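Local coordinates for Maltose/maltodextrin transport permease homologue (PDB 6FFL), which binds maltotriose as the solute-binding domain fused to the MalF permease subunit of an ABC transporter, and probably serves maltose and maltodextrin uptake, at residues E41-R46 with S353-Y358; A168-A173 with F197-K202; L203-Q206 with P211-C214; L157-N160 with F165-A168. All coordinates share one frame; numbering follows the deposited sequence. Where two conformers were deposited one is given.

Contact 1. Residues E41-R46 with S353-Y358; sequences ETEELR and SLRIQY. With GLC (alpha-D-glucopyranose), chain B.
E43 and R355 approach from two helices whose backbones stay well apart, 11.9 Å from E43 CA to R355 CA, and long side chains alone close the gap. The two reach for each other from opposite directions, E43 OE2 lying 3.1 Å from R355 NH2 in a salt bridge, with the carboxylate and guanidinium planes turned 57° apart. R46, one turn after E43, points NH1 and NH2 end-on at the same OE2, at 3.0 Å for NH1, and both nitrogens arrive from one face of the carboxylate. A bend of the arginine at chi3 (67°) folds the guanidinium back along its own helix to make this grip. With OE2 held by arginines, OE1 accepts a hydrogen bond of 2.8 Å from O4 of the chain B glucose; that O4 also lies at the edge of the R355 guanidinium, near its plane. E41 caps the helix, its OE2 taking the amide of E43. R355 pairs further with D352 and with E163, which also hydrogen-bonds the sugar. Helix 42-54 follows strand 34-39 of the larger mixed sheet, whereas helix 346-362 packs through L354 and Y358 on helix 191-205 and through L354 on helix 164-167. The ion network therefore bridges two helices with different surroundings, with the glucose held between their side chains.

Contact 2. Residues A168-A173 with F197-K202; sequences APFIPA and FQFILK
F170 and F199 make the close part of this contact, meeting at 3.8 Å between F170 CE1 and F199 CE2. The two side chains cross at about a right angle, and their rings are neither stacked nor edge-to-face: the centroids are 5.3 Å apart and the planes inclined by 51°. F199 brings its CD2-CE2 side over one face of the F170 ring, displaced toward the rim. With CG anti to the backbone N (chi1 176°), the F199 side chain carries its ring out toward F170, across an 8.8 Å separation of F170 CA and F199 CA. The looser part is I200, whose CD1 comes no nearer than 4.5 Å to F170 CE2. All three residues are buried, and no hydrogen bond crosses between the segments. Solvent is approached instead on the part of helix 191-205 that carries Q198, L201 and K202, where K202 forms a salt bridge with D207. On the other segment, P172 is partly exposed. The short, weakly bonded helix at 170-173 is thus laid against helix 191-205, with I171 touching A192, L193 and T196. F170 also packs on I253 and P263, while F197 and I200 carry helix 191-205 onto Y358 of helix 346-362.

Contact 3. Residues L203-Q206 with P211-C214; sequences LRDQ and PKEC
The C-terminal end of helix 191-205 and the loop that doubles back from it are joined here by a salt-bridge network of R204, D205 and K212. R204 grips its neighbour D205 side-on with two nitrogens, NE bonding OD1 at 2.7 Å and NH2 bonding OD2 at 2.8 Å, the latter through the syn lone pair. K212 crosses from the loop at about a right angle to place NZ 2.8 Å from D205 OD1. It approaches from above the carboxylate plane, 41° out of it, on the face opposite to that used by R204 NE, so OD1 sits between two cationic donors. A bend at chi2 (-79°) turns the lysine chain across the helix end, where its methylenes also pack: K212 CD is 3.8 Å from R204 CG. Farther along the arginine, NH1 donates to a water at its guanidinium edge, and that water donates in turn to K212 O at 2.7 Å. R204 NH1 additionally reaches L362 O, and P211 O takes a bond from Y161 OH. Two positive groups on one carboxylate would probably keep D205 ionised and offset the closeness of R204 NE and K212 NZ, 4.6 Å apart. The lysine charge also lies near the carbonyl end of a helix, a position that the helix dipole would be expected to favour.

Contact 4. Residues L157-N160 with F165-A168; sequences LVFN and FFFA. With GLC (alpha-D-glucopyranose), chain B; GLC (alpha-D-glucopyranose), chain C.
N160 and F166 meet through a CH-pi contact, N160 CB standing 3.9 Å from the F166 ring centroid and only 3° off the ring normal. The side-chain amide of N160 extends past the rim, with ND2 near F166 CE1, its plane inclined 57° to the ring. Backbone also presses in, N160 O lying 3.3 Å from F166 CB. Apolar packing comes from F159, whose CD2 is 4.1 Å from F166 CB. The edge of the F159 ring also faces F166 O, a buried carbonyl for which the model offers no hydrogen-bonding partner. F165 and F166 make the sugar contacts. The amide of F165 donates to O6 of the chain B glucose at 2.9 Å, and the F165 ring sets one face under C4 of the chain C glucose while CD1 touches C1 of the chain B unit at 3.5 Å. F166 meets O6 of the chain C glucose at its ring edge. An aromatic face laid against a glucose unit, as F165 offers, is characteristic of maltodextrin-binding sites; F159 and N160, just after strand 157-158, pack on F166 beside it.

Contacts 1 and 4 meet at the chain B glucose with different chemistry: contact 1 is a surface network of charges across the cleft, contact 4 a largely buried CH-pi and apolar contact beside the sugar. Contact 2, also buried, is purely apolar; its I200 packs on F159 and F167 of contact 4, and the two share A168. Y358 of contact 1 packs on F167 and probably hydrogen-bonds F197 O, tying helix 346-362 to both. Contact 3 begins where the 197-202 segment ends, on the same helix 191-205, but lies toward the surface, where ion pairs and water replace rings; its P211 and C214 still pack against 157-160.

Contact 1. Residues E41-R46 with S353-Y358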
loop_
_atom_site.group_PDB
_atom_site.type_symbol
_atom_site.label_atom_id
_atom_site.label_comp_id
_atom_site.label_asym_id
_atom_site.label_seq_id
_atom_site.Cartn_x
_atom_site.Cartn_y
_atom_site.Cartn_z
ATOM N N GLU A 41 10.848 6.537 1.642
ATOM C CA GLU A 41 9.496 6.213 2.063
ATOM C C GLU A 41 8.511 6.759 1.039
ATOM O O GLU A 41 8.764 7.783 0.402
ATOM C CB GLU A 41 9.211 6.795 3.451
ATOM C CG GLU A 41 7.965 6.193 4.115
ATOM C CD GLU A 41 6.652 6.847 3.687
ATOM O OE1 GLU A 41 5.591 6.173 3.785
ATOM O OE2 GLU A 41 6.679 8.030 3.265
ATOM N N THR A 42 7.384 6.049 0.885
ATOM C CA THR A 42 6.408 6.295 -0.179
ATOM C C THR A 42 6.121 7.772 -0.458
ATOM O O THR A 42 6.193 8.214 -1.610
ATOM C CB THR A 42 5.103 5.567 0.169
ATOM O OG1 THR A 42 5.319 4.157 0.051
ATOM C CG2 THR A 42 3.965 5.988 -0.770
ATOM N N GLU A 43 5.784 8.546 0.581
ATOM C CA GLU A 43 5.485 9.965 0.375
ATOM C C GLU A 43 6.703 10.719 -0.141
ATOM O O GLU A 43 6.608 11.508 -1.090
ATOM C CB GLU A 43 4.972 10.586 1.680
ATOM C CG GLU A 43 3.859 9.789 2.317
ATOM C CD GLU A 43 2.659 9.662 1.400
ATOM O OE1 GLU A 43 2.151 8.537 1.237
ATOM O OE2 GLU A 43 2.216 10.694 0.852
ATOM N N GLU A 44 7.863 10.505 0.488
ATOM C CA GLU A 44 9.068 11.215 0.064
ATOM C C GLU A 44 9.540 10.758 -1.311
ATOM O O GLU A 44 10.122 11.551 -2.064
ATOM C CB GLU A 44 10.175 11.021 1.102
ATOM C CG GLU A 44 11.498 11.690 0.756
ATOM C CD GLU A 44 12.600 11.345 1.751
ATOM O OE1 GLU A 44 12.276 10.899 2.875
ATOM O OE2 GLU A 44 13.791 11.515 1.405
ATOM N N LEU A 45 9.323 9.485 -1.651
ATOM C CA LEU A 45 9.666 9.021 -2.991
ATOM C C LEU A 45 8.891 9.798 -4.049
ATOM O O LEU A 45 9.462 10.257 -5.051
ATOM C CB LEU A 45 9.389 7.523 -3.111
ATOM C CG LEU A 45 9.594 6.976 -4.526
ATOM C CD1 LEU A 45 11.084 6.840 -4.861
ATOM C CD2 LEU A 45 8.903 5.662 -4.669
ATOM N N ARG A 46 7.584 9.966 -3.836
ATOM C CA ARG A 46 6.781 10.732 -4.785
ATOM C C ARG A 46 7.294 12.158 -4.907
ATOM O O ARG A 46 7.547 12.644 -6.015
ATOM C CB ARG A 46 5.309 10.729 -4.369
ATOM C CG ARG A 46 4.418 11.574 -5.294
ATOM C CD ARG A 46 3.015 11.725 -4.730
ATOM N NE ARG A 46 3.012 12.526 -3.506
ATOM C CZ ARG A 46 2.864 12.028 -2.281
ATOM N NH1 ARG A 46 2.712 10.720 -2.097
ATOM N NH2 ARG A 46 2.856 12.847 -1.238
ATOM N N SER A 353 -5.713 15.923 1.416
ATOM C CA SER A 353 -6.759 16.566 2.205
ATOM C C SER A 353 -7.202 15.682 3.364
ATOM O O SER A 353 -7.377 16.164 4.491
ATOM C CB SER A 353 -7.954 16.904 1.315
ATOM O OG SER A 353 -8.955 17.583 2.050
ATOM N N LEU A 354 -7.396 14.387 3.109
ATOM C CA LEU A 354 -7.799 13.483 4.180
ATOM C C LEU A 354 -6.768 13.459 5.300
ATOM O O LEU A 354 -7.125 13.450 6.487
ATOM C CB LEU A 354 -8.015 12.078 3.621
ATOM C CG LEU A 354 -9.293 11.834 2.827
ATOM C CD1 LEU A 354 -9.239 10.428 2.230
ATOM C CD2 LEU A 354 -10.518 12.000 3.734
ATOM N N ARG A 355 -5.480 13.456 4.953
ATOM C CA ARG A 355 -4.466 13.384 6.001
ATOM C C ARG A 355 -4.484 14.635 6.866
ATOM O O ARG A 355 -4.407 14.546 8.098
ATOM C CB ARG A 355 -3.080 13.172 5.401
ATOM C CG ARG A 355 -2.021 12.818 6.448
ATOM C CD ARG A 355 -0.615 12.799 5.843
ATOM N NE ARG A 355 -0.469 11.745 4.841
ATOM C CZ ARG A 355 -0.419 11.954 3.529
ATOM N NH1 ARG A 355 -0.497 13.185 3.042
ATOM N NH2 ARG A 355 -0.287 10.925 2.706
ATOM N N ILE A 356 -4.584 15.808 6.238
ATOM C CA ILE A 356 -4.614 17.059 6.985
ATOM C C ILE A 356 -5.804 17.085 7.937
ATOM O O ILE A 356 -5.659 17.386 9.130
ATOM C CB ILE A 356 -4.649 18.250 6.011
ATOM C CG1 ILE A 356 -3.309 18.394 5.296
ATOM C CG2 ILE A 356 -5.031 19.556 6.744
ATOM C CD1 ILE A 356 -3.410 19.212 4.019
ATOM N N GLN A 357 -6.993 16.741 7.432
ATOM C CA GLN A 357 -8.191 16.883 8.254
ATOM C C GLN A 357 -8.223 15.859 9.383
ATOM O O GLN A 357 -8.573 16.206 10.520
ATOM C CB GLN A 357 -9.452 16.780 7.391
ATOM C CG GLN A 357 -9.564 17.849 6.315
ATOM C CD GLN A 357 -9.197 19.241 6.803
ATOM O OE1 GLN A 357 -9.613 19.679 7.879
ATOM N NE2 GLN A 357 -8.419 19.951 6.001
ATOM N N TYR A 358 -7.858 14.595 9.111
ATOM C CA TYR A 358 -7.948 13.616 10.196
ATOM C C TYR A 358 -6.870 13.844 11.245
ATOM O O TYR A 358 -7.078 13.525 12.419
ATOM C CB TYR A 358 -7.886 12.165 9.692
ATOM C CG TYR A 358 -8.544 11.195 10.693
ATOM C CD1 TYR A 358 -9.696 11.573 11.388
ATOM C CD2 TYR A 358 -7.994 9.954 10.977
ATOM C CE1 TYR A 358 -10.317 10.717 12.304
ATOM C CE2 TYR A 358 -8.597 9.092 11.888
ATOM C CZ TYR A 358 -9.760 9.480 12.550
ATOM O OH TYR A 358 -10.379 8.642 13.466
HETATM C C1 GLC B . -1.034 4.962 -0.319
HETATM C C2 GLC B . -0.850 5.678 -1.659
HETATM C C3 GLC B . -0.155 7.024 -1.426
HETATM C C4 GLC B . -0.953 7.857 -0.438
HETATM C C5 GLC B . -1.157 7.074 0.867
HETATM C C6 GLC B . -2.131 7.813 1.778
HETATM O O2 GLC B . -0.097 4.864 -2.580
HETATM O O3 GLC B . -0.052 7.749 -2.671
HETATM O O4 GLC B . -0.239 9.074 -0.170
HETATM O O5 GLC B . -1.767 5.814 0.565
HETATM O O6 GLC B . -2.148 7.258 3.111
#

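Contact 2. Residues A168-A173 with F197-K202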
loop_
_atom_site.group_PDB
_atom_site.type_symbol
_atom_site.label_atom_id
_atom_site.label_comp_id
_atom_site.label_asym_id
_atom_site.label_seq_id
_atom_site.Cartn_x
_atom_site.Cartn_y
_atom_site.Cartn_z
ATOM N N ALA A 168 -9.088 4.301 4.817
ATOM C CA ALA A 168 -9.852 4.211 3.575
ATOM C C ALA A 168 -10.750 2.983 3.446
ATOM O O ALA A 168 -11.862 3.128 2.910
ATOM C CB ALA A 168 -8.881 4.264 2.387
ATOM N N PRO A 169 -10.361 1.775 3.875
ATOM C CA PRO A 169 -11.262 0.632 3.674
ATOM C C PRO A 169 -12.593 0.796 4.382
ATOM O O PRO A 169 -13.599 0.240 3.919
ATOM C CB PRO A 169 -10.465 -0.553 4.241
ATOM C CG PRO A 169 -9.029 -0.117 4.182
ATOM C CD PRO A 169 -9.086 1.354 4.493
ATOM N N PHE A 170 -12.637 1.543 5.486
ATOM C CA PHE A 170 -13.888 1.671 6.234
ATOM C C PHE A 170 -14.883 2.598 5.563
ATOM O O PHE A 170 -16.088 2.474 5.804
ATOM C CB PHE A 170 -13.619 2.181 7.653
ATOM C CG PHE A 170 -12.692 1.296 8.437
ATOM C CD1 PHE A 170 -13.129 0.073 8.932
ATOM C CD2 PHE A 170 -11.385 1.679 8.667
ATOM C CE1 PHE A 170 -12.265 -0.760 9.637
ATOM C CE2 PHE A 170 -10.519 0.855 9.374
ATOM C CZ PHE A 170 -10.962 -0.361 9.859
ATOM N N ILE A 171 -14.411 3.526 4.744
ATOM C CA ILE A 171 -15.302 4.547 4.195
ATOM C C ILE A 171 -16.468 3.901 3.448
ATOM O O ILE A 171 -17.622 4.186 3.799
ATOM C CB ILE A 171 -14.529 5.546 3.320
ATOM C CG1 ILE A 171 -13.483 6.268 4.173
ATOM C CG2 ILE A 171 -15.503 6.541 2.693
ATOM C CD1 ILE A 171 -12.454 7.091 3.356
ATOM N N PRO A 172 -16.252 3.036 2.443
ATOM C CA PRO A 172 -17.403 2.439 1.750
ATOM C C PRO A 172 -18.231 1.515 2.626
ATOM O O PRO A 172 -19.411 1.307 2.321
ATOM C CB PRO A 172 -16.759 1.670 0.586
ATOM C CG PRO A 172 -15.345 1.414 1.018
ATOM C CD PRO A 172 -14.975 2.623 1.825
ATOM N N ALA A 173 -17.662 0.954 3.698
ATOM C CA ALA A 173 -18.471 0.129 4.592
ATOM C C ALA A 173 -19.474 0.966 5.374
ATOM O O ALA A 173 -20.484 0.429 5.852
ATOM C CB ALA A 173 -17.568 -0.660 5.552
ATOM N N PHE A 197 -14.289 8.481 10.600
ATOM C CA PHE A 197 -13.599 9.269 11.613
ATOM C C PHE A 197 -14.064 8.893 13.011
ATOM O O PHE A 197 -13.246 8.729 13.926
ATOM C CB PHE A 197 -13.842 10.763 11.385
ATOM C CG PHE A 197 -13.111 11.337 10.203
ATOM C CD1 PHE A 197 -12.112 10.624 9.557
ATOM C CD2 PHE A 197 -13.448 12.596 9.722
ATOM C CE1 PHE A 197 -11.434 11.172 8.476
ATOM C CE2 PHE A 197 -12.783 13.151 8.630
ATOM C CZ PHE A 197 -11.773 12.425 8.004
ATOM N N GLN A 198 -15.381 8.763 13.202
ATOM C CA GLN A 198 -15.885 8.493 14.546
ATOM C C GLN A 198 -15.585 7.070 14.983
ATOM O O GLN A 198 -15.350 6.836 16.177
ATOM C CB GLN A 198 -17.387 8.779 14.630
ATOM C CG GLN A 198 -17.761 10.171 14.133
ATOM C CD GLN A 198 -19.228 10.531 14.330
ATOM O OE1 GLN A 198 -19.550 11.522 14.991
ATOM N NE2 GLN A 198 -20.123 9.733 13.750
ATOM N N PHE A 199 -15.612 6.118 14.046
ATOM C CA PHE A 199 -15.332 4.720 14.374
ATOM C C PHE A 199 -13.937 4.574 14.957
ATOM O O PHE A 199 -13.743 3.904 15.980
ATOM C CB PHE A 199 -15.491 3.857 13.115
ATOM C CG PHE A 199 -15.130 2.408 13.312
ATOM C CD1 PHE A 199 -15.911 1.580 14.109
ATOM C CD2 PHE A 199 -14.006 1.882 12.698
ATOM C CE1 PHE A 199 -15.578 0.255 14.283
ATOM C CE2 PHE A 199 -13.666 0.553 12.872
ATOM C CZ PHE A 199 -14.447 -0.256 13.658
ATOM N N ILE A 200 -12.954 5.229 14.344
ATOM C CA ILE A 200 -11.593 5.093 14.840
ATOM C C ILE A 200 -11.409 5.879 16.135
ATOM O O ILE A 200 -10.704 5.431 17.046
ATOM C CB ILE A 200 -10.600 5.494 13.740
ATOM C CG1 ILE A 200 -10.532 4.359 12.707
ATOM C CG2 ILE A 200 -9.212 5.778 14.305
ATOM C CD1 ILE A 200 -9.678 4.673 11.551
ATOM N N LEU A 201 -12.065 7.040 16.270
ATOM C CA LEU A 201 -12.041 7.719 17.561
ATOM C C LEU A 201 -12.606 6.831 18.662
ATOM O O LEU A 201 -12.105 6.830 19.793
ATOM C CB LEU A 201 -12.824 9.035 17.498
ATOM C CG LEU A 201 -12.179 10.218 16.792
ATOM C CD1 LEU A 201 -13.173 11.369 16.783
ATOM C CD2 LEU A 201 -10.921 10.637 17.507
ATOM N N LYS A 202 -13.654 6.072 18.351
ATOM C CA LYS A 202 -14.246 5.196 19.359
ATOM C C LYS A 202 -13.278 4.084 19.745
ATOM O O LYS A 202 -13.136 3.763 20.929
ATOM C CB LYS A 202 -15.567 4.625 18.830
ATOM C CG LYS A 202 -16.293 3.654 19.752
ATOM C CD LYS A 202 -17.660 3.307 19.158
ATOM C CE LYS A 202 -18.429 2.303 20.006
ATOM N NZ LYS A 202 -17.812 0.948 19.950
#

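Contact 3. Residues L203-Q206 with P211-C214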
loop_
_atom_site.group_PDB
_atom_site.type_symbol
_atom_site.label_atom_id
_atom_site.label_comp_id
_atom_site.label_asym_id
_atom_site.label_seq_id
_atom_site.Cartn_x
_atom_site.Cartn_y
_atom_site.Cartn_z
ATOM N N LEU A 203 -12.598 3.490 18.759
ATOM C CA LEU A 203 -11.595 2.471 19.067
ATOM C C LEU A 203 -10.514 3.019 19.995
ATOM O O LEU A 203 -10.044 2.314 20.895
ATOM C CB LEU A 203 -10.959 1.950 17.778
ATOM C CG LEU A 203 -11.812 1.159 16.783
ATOM C CD1 LEU A 203 -10.984 0.749 15.577
ATOM C CD2 LEU A 203 -12.444 -0.052 17.440
ATOM N N ARG A 204 -10.124 4.283 19.803
ATOM C CA ARG A 204 -9.023 4.851 20.573
ATOM C C ARG A 204 -9.468 5.327 21.948
ATOM O O ARG A 204 -8.751 5.130 22.936
ATOM C CB ARG A 204 -8.384 6.011 19.793
ATOM C CG ARG A 204 -7.121 6.603 20.427
ATOM C CD ARG A 204 -6.730 7.950 19.776
ATOM N NE ARG A 204 -7.642 9.012 20.192
ATOM C CZ ARG A 204 -7.605 10.263 19.736
ATOM N NH1 ARG A 204 -6.689 10.622 18.849
ATOM N NH2 ARG A 204 -8.482 11.155 20.179
ATOM N N ASP A 205 -10.637 5.959 22.038
ATOM C CA ASP A 205 -10.989 6.730 23.226
ATOM C C ASP A 205 -12.080 6.099 24.066
ATOM O O ASP A 205 -12.142 6.349 25.269
ATOM C CB ASP A 205 -11.437 8.142 22.827
ATOM C CG ASP A 205 -10.336 8.923 22.158
ATOM O OD1 ASP A 205 -9.153 8.564 22.364
ATOM O OD2 ASP A 205 -10.645 9.896 21.438
ATOM N N GLN A 206 -12.931 5.282 23.459
ATOM C CA GLN A 206 -14.054 4.672 24.152
ATOM C C GLN A 206 -13.784 3.200 24.447
ATOM O O GLN A 206 -13.779 2.777 25.607
ATOM C CB GLN A 206 -15.311 4.853 23.294
ATOM C CG GLN A 206 -16.595 4.295 23.857
ATOM C CD GLN A 206 -17.786 4.693 23.001
ATOM O OE1 GLN A 206 -17.775 5.747 22.359
ATOM N NE2 GLN A 206 -18.810 3.847 22.973
ATOM N N PRO A 211 -3.659 2.036 20.562
ATOM C CA PRO A 211 -2.895 3.033 21.323
ATOM C C PRO A 211 -3.250 4.463 20.936
ATOM O O PRO A 211 -3.711 4.744 19.829
ATOM C CB PRO A 211 -1.437 2.716 20.968
ATOM C CG PRO A 211 -1.467 1.324 20.368
ATOM C CD PRO A 211 -2.799 1.200 19.711
ATOM N N LYS A 212 -3.011 5.382 21.881
ATOM C CA LYS A 212 -3.254 6.799 21.604
ATOM C C LYS A 212 -2.279 7.348 20.570
ATOM O O LYS A 212 -2.602 8.312 19.864
ATOM C CB LYS A 212 -3.158 7.611 22.895
ATOM C CG LYS A 212 -4.159 7.205 23.959
ATOM C CD LYS A 212 -5.544 7.782 23.698
ATOM C CE LYS A 212 -6.366 7.803 24.982
ATOM N NZ LYS A 212 -7.749 8.315 24.785
ATOM N N GLU A 213 -1.074 6.789 20.499
ATOM C CA GLU A 213 -0.076 7.161 19.501
ATOM C C GLU A 213 0.411 5.882 18.845
ATOM O O GLU A 213 0.894 4.977 19.531
ATOM C CB GLU A 213 1.104 7.918 20.122
ATOM C CG GLU A 213 0.727 8.929 21.202
ATOM C CD GLU A 213 0.243 10.246 20.627
ATOM O OE1 GLU A 213 0.370 10.440 19.400
ATOM O OE2 GLU A 213 -0.259 11.088 21.403
ATOM N N CYS A 214 0.292 5.800 17.521
ATOM C CA CYS A 214 0.609 4.538 16.861
ATOM C C CYS A 214 0.936 4.840 15.396
ATOM O O CYS A 214 0.051 4.809 14.539
ATOM C CB CYS A 214 -0.541 3.558 16.989
ATOM S SG CYS A 214 -0.137 1.868 16.564
HETATM O O HOH W 1 -4.233 9.480 18.005
HETATM O O HOH W 2 -9.754 8.139 26.122
#

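Contact 4. Residues L157-N160 with F165-A168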
loop_
_atom_site.group_PDB
_atom_site.type_symbol
_atom_site.label_atom_id
_atom_site.label_comp_id
_atom_site.label_asym_id
_atom_site.label_seq_id
_atom_site.Cartn_x
_atom_site.Cartn_y
_atom_site.Cartn_z
ATOM N N LEU A 157 -5.314 -4.220 19.402
ATOM C CA LEU A 157 -5.233 -3.915 17.980
ATOM C C LEU A 157 -4.285 -2.745 17.770
ATOM O O LEU A 157 -4.358 -1.754 18.497
ATOM C CB LEU A 157 -6.617 -3.556 17.415
ATOM C CG LEU A 157 -6.682 -3.059 15.967
ATOM C CD1 LEU A 157 -6.223 -4.150 15.004
ATOM C CD2 LEU A 157 -8.110 -2.615 15.626
ATOM N N VAL A 158 -3.421 -2.846 16.758
ATOM C CA VAL A 158 -2.559 -1.731 16.365
ATOM C C VAL A 158 -2.647 -1.548 14.862
ATOM O O VAL A 158 -2.761 -2.525 14.108
ATOM C CB VAL A 158 -1.082 -1.938 16.777
ATOM C CG1 VAL A 158 -0.941 -1.981 18.312
ATOM C CG2 VAL A 158 -0.503 -3.207 16.132
ATOM N N PHE A 159 -2.577 -0.294 14.430
ATOM C CA PHE A 159 -2.348 0.012 13.021
ATOM C C PHE A 159 -2.068 1.501 12.889
ATOM O O PHE A 159 -2.263 2.289 13.823
ATOM C CB PHE A 159 -3.496 -0.451 12.099
ATOM C CG PHE A 159 -4.837 0.236 12.288
ATOM C CD1 PHE A 159 -5.564 0.113 13.465
ATOM C CD2 PHE A 159 -5.429 0.898 11.209
ATOM C CE1 PHE A 159 -6.816 0.699 13.592
ATOM C CE2 PHE A 159 -6.683 1.490 11.317
ATOM C CZ PHE A 159 -7.387 1.391 12.516
ATOM N N ASN A 160 -1.577 1.868 11.706
ATOM C CA ASN A 160 -1.179 3.233 11.392
ATOM C C ASN A 160 -2.432 4.031 11.032
ATOM O O ASN A 160 -2.621 4.487 9.908
ATOM C CB ASN A 160 -0.161 3.226 10.256
ATOM C CG ASN A 160 0.446 4.589 10.007
ATOM O OD1 ASN A 160 0.393 5.472 10.868
ATOM N ND2 ASN A 160 1.016 4.775 8.821
ATOM N N PHE A 165 -4.562 5.848 3.911
ATOM C CA PHE A 165 -4.671 4.513 3.325
ATOM C C PHE A 165 -5.260 3.522 4.319
ATOM O O PHE A 165 -6.016 2.622 3.935
ATOM C CB PHE A 165 -3.291 4.044 2.863
ATOM C CG PHE A 165 -3.321 2.879 1.903
ATOM C CD1 PHE A 165 -3.850 3.023 0.624
ATOM C CD2 PHE A 165 -2.792 1.653 2.278
ATOM C CE1 PHE A 165 -3.846 1.959 -0.285
ATOM C CE2 PHE A 165 -2.786 0.576 1.391
ATOM C CZ PHE A 165 -3.325 0.732 0.101
ATOM N N PHE A 166 -4.948 3.696 5.602
ATOM C CA PHE A 166 -5.338 2.714 6.606
ATOM C C PHE A 166 -6.761 2.914 7.116
ATOM O O PHE A 166 -7.342 1.962 7.655
ATOM C CB PHE A 166 -4.333 2.741 7.754
ATOM C CG PHE A 166 -2.982 2.177 7.384
ATOM C CD1 PHE A 166 -2.073 2.924 6.640
ATOM C CD2 PHE A 166 -2.628 0.889 7.769
ATOM C CE1 PHE A 166 -0.829 2.397 6.288
ATOM C CE2 PHE A 166 -1.381 0.358 7.420
ATOM C CZ PHE A 166 -0.490 1.113 6.683
ATOM N N PHE A 167 -7.365 4.098 6.950
ATOM C CA PHE A 167 -8.795 4.171 7.252
ATOM C C PHE A 167 -9.675 4.178 6.009
ATOM O O PHE A 167 -10.894 4.015 6.133
ATOM C CB PHE A 167 -9.119 5.369 8.186
ATOM C CG PHE A 167 -8.863 6.744 7.617
ATOM C CD1 PHE A 167 -9.719 7.307 6.666
ATOM C CD2 PHE A 167 -7.814 7.511 8.104
ATOM C CE1 PHE A 167 -9.498 8.600 6.187
ATOM C CE2 PHE A 167 -7.580 8.800 7.628
ATOM C CZ PHE A 167 -8.428 9.340 6.654
ATOM N N ALA A 168 -9.088 4.301 4.817
ATOM C CA ALA A 168 -9.852 4.211 3.575
ATOM C C ALA A 168 -10.750 2.983 3.446
ATOM O O ALA A 168 -11.862 3.128 2.910
ATOM C CB ALA A 168 -8.881 4.264 2.387
HETATM C C1 GLC B . -1.034 4.962 -0.319
HETATM C C2 GLC B . -0.850 5.678 -1.659
HETATM C C3 GLC B . -0.155 7.024 -1.426
HETATM C C4 GLC B . -0.953 7.857 -0.438
HETATM C C5 GLC B . -1.157 7.074 0.867
HETATM C C6 GLC B . -2.131 7.813 1.778
HETATM O O2 GLC B . -0.097 4.864 -2.580
HETATM O O3 GLC B . -0.052 7.749 -2.671
HETATM O O4 GLC B . -0.239 9.074 -0.170
HETATM O O5 GLC B . -1.767 5.814 0.565
HETATM O O6 GLC B . -2.148 7.258 3.111
HETATM C C1 GLC C . 1.961 1.195 1.737
HETATM C C2 GLC C . 1.320 1.128 0.357
HETATM C C3 GLC C . 1.113 2.501 -0.263
HETATM C C4 GLC C . 0.364 3.367 0.744
HETATM C C5 GLC C . 1.154 3.421 2.049
HETATM C C6 GLC C . 0.441 4.287 3.093
HETATM O O2 GLC C . 2.161 0.314 -0.480
HETATM O O3 GLC C . 0.332 2.351 -1.461
HETATM O O4 GLC C . 0.244 4.687 0.238
HETATM O O5 GLC C . 1.243 2.098 2.568
HETATM O O6 GLC C . 1.351 4.620 4.164
#